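PDB 3OT5: UDP-N-acetylglucosamine 2-epimerase from Listeria monocytogenes, which probably interconverts UDP-N-acetylglucosamine and UDP-N-acetylmannosamine by inverting the configuration at C2 of the sugar. Local coordinates for residues 73-77 against 78-82. Residues are numbered along the deposited sequence; the frame is centred on the assembly and turned at random.
Sequences QVLEI and FDIKP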
loop_
_atom_site.group_PDB
_atom_site.type_symbol
_atom_site.label_atom_id
_atom_site.label_comp_id
_atom_site.label_asym_id
_atom_site.label_seq_id
_atom_site.Cartn_x
_atom_site.Cartn_y
_atom_site.Cartn_z
ATOM N N GLN A 73 8.558 12.421 -7.879
ATOM C CA GLN A 73 9.679 11.511 -7.684
ATOM C C GLN A 73 9.249 10.092 -8.063
ATOM O O GLN A 73 10.016 9.348 -8.677
ATOM C CB GLN A 73 10.193 11.551 -6.239
ATOM C CG GLN A 73 9.155 11.167 -5.191
ATOM C CD GLN A 73 9.719 11.093 -3.787
ATOM O OE1 GLN A 73 8.989 10.807 -2.836
ATOM N NE2 GLN A 73 11.021 11.339 -3.646
ATOM N N VAL A 74 8.014 9.737 -7.702
ATOM C CA VAL A 74 7.454 8.420 -7.991
ATOM C C VAL A 74 7.245 8.232 -9.484
ATOM O O VAL A 74 7.507 7.161 -10.024
ATOM C CB VAL A 74 6.089 8.205 -7.278
ATOM C CG1 VAL A 74 5.476 6.865 -7.672
ATOM C CG2 VAL A 74 6.241 8.298 -5.765
ATOM N N LEU A 75 6.771 9.273 -10.156
ATOM C CA LEU A 75 6.533 9.188 -11.593
ATOM C C LEU A 75 7.842 9.022 -12.361
ATOM O O LEU A 75 7.878 8.348 -13.394
ATOM C CB LEU A 75 5.764 10.413 -12.092
ATOM C CG LEU A 75 4.350 10.568 -11.523
ATOM C CD1 LEU A 75 3.704 11.835 -12.047
ATOM C CD2 LEU A 75 3.502 9.360 -11.861
ATOM N N GLU A 76 8.911 9.632 -11.854
ATOM C CA GLU A 76 10.215 9.524 -12.485
ATOM C C GLU A 76 10.727 8.080 -12.377
ATOM O O GLU A 76 11.324 7.557 -13.313
ATOM C CB GLU A 76 11.197 10.504 -11.844
ATOM C CG GLU A 76 12.538 10.587 -12.551
ATOM C CD GLU A 76 13.456 11.613 -11.932
ATOM O OE1 GLU A 76 13.129 12.117 -10.835
ATOM O OE2 GLU A 76 14.502 11.917 -12.539
ATOM N N ILE A 77 10.478 7.436 -11.241
ATOM C CA ILE A 77 10.895 6.045 -11.038
ATOM C C ILE A 77 10.211 5.111 -12.039
ATOM O O ILE A 77 10.852 4.247 -12.635
ATOM C CB ILE A 77 10.595 5.575 -9.615
ATOM C CG1 ILE A 77 11.405 6.405 -8.625
ATOM C CG2 ILE A 77 10.947 4.109 -9.448
ATOM C CD1 ILE A 77 12.824 5.972 -8.505
ATOM N N PHE A 78 8.911 5.308 -12.222
ATOM C CA PHE A 78 8.118 4.504 -13.154
ATOM C C PHE A 78 8.168 5.065 -14.582
ATOM O O PHE A 78 7.559 4.502 -15.494
ATOM C CB PHE A 78 6.663 4.413 -12.664
ATOM C CG PHE A 78 6.487 3.567 -11.431
ATOM C CD1 PHE A 78 6.020 2.263 -11.532
ATOM C CD2 PHE A 78 6.798 4.064 -10.172
ATOM C CE1 PHE A 78 5.860 1.473 -10.402
ATOM C CE2 PHE A 78 6.638 3.279 -9.037
ATOM C CZ PHE A 78 6.172 1.981 -9.153
ATOM N N ASP A 79 8.906 6.160 -14.773
ATOM C CA ASP A 79 9.030 6.810 -16.075
ATOM C C ASP A 79 7.632 7.050 -16.645
ATOM O O ASP A 79 7.268 6.532 -17.699
ATOM C CB ASP A 79 9.879 5.963 -17.026
ATOM C CG ASP A 79 10.241 6.699 -18.297
ATOM O OD1 ASP A 79 9.766 7.838 -18.486
ATOM O OD2 ASP A 79 11.015 6.141 -19.105
ATOM N N ILE A 80 6.854 7.829 -15.908
ATOM C CA ILE A 80 5.485 8.155 -16.264
ATOM C C ILE A 80 5.328 9.642 -16.460
ATOM O O ILE A 80 5.462 10.420 -15.522
ATOM C CB ILE A 80 4.502 7.724 -15.156
ATOM C CG1 ILE A 80 4.401 6.202 -15.095
ATOM C CG2 ILE A 80 3.121 8.295 -15.412
ATOM C CD1 ILE A 80 3.445 5.690 -14.027
ATOM N N LYS A 81 5.051 10.035 -17.691
ATOM C CA LYS A 81 4.846 11.423 -18.002
ATOM C C LYS A 81 3.365 11.650 -17.757
ATOM O O LYS A 81 2.545 11.012 -18.407
ATOM C CB LYS A 81 5.164 11.690 -19.473
ATOM C CG LYS A 81 6.522 11.175 -19.963
ATOM C CD LYS A 81 7.703 11.841 -19.282
ATOM C CE LYS A 81 9.014 11.333 -19.889
ATOM N NZ LYS A 81 10.228 11.976 -19.307
ATOM N N PRO A 82 3.003 12.520 -16.795
ATOM C CA PRO A 82 1.579 12.762 -16.566
ATOM C C PRO A 82 1.000 13.597 -17.710
ATOM O O PRO A 82 1.654 14.527 -18.170
ATOM C CB PRO A 82 1.565 13.540 -15.256
ATOM C CG PRO A 82 2.863 14.247 -15.224
ATOM C CD PRO A 82 3.850 13.354 -15.923
#
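Ile80 N donates to Leu75 O at 2.8 Å in a nearly straight bond (N-H...O 162°), the longer-span bond of a Schellman motif that ends helix 72-77. Its companion, Asp79 N to Glu76 O at 3.2 Å, is weak. Asp79 is the C-prime residue; its positive phi (51°) turns the chain off the helix toward strand 84-85 of the N-terminal Rossmann-like sheet. One residue earlier, Phe78 N still makes a helical bond to Val74 O, 3.2 Å long. Val74 O also lies in the plane of the Phe78 ring, at its edge, 3.2 Å from Phe78 CD2. With CG beside its own backbone N (chi1 -70°), Phe78 runs alongside Val74, whose CG1 is 4.0 Å from Phe78 CD2. The Phe78 side chain is buried against Ala44 and Leu48 of helix 37-51 and Ala204 and Thr207 of helix 200-208. Back on the helix, Leu75 sets its two methyls against the departing chain and crosses Ile80 at about a right angle. Toward the sheet, Leu75 and Pro82 both touch Ile63, and Ile80 touches Val61. Leu75 CD1 reaches Pro82 CG at 4.1 Å, while the other branch of Leu75, CD2, packs 3.7 Å from Ile80 CG2.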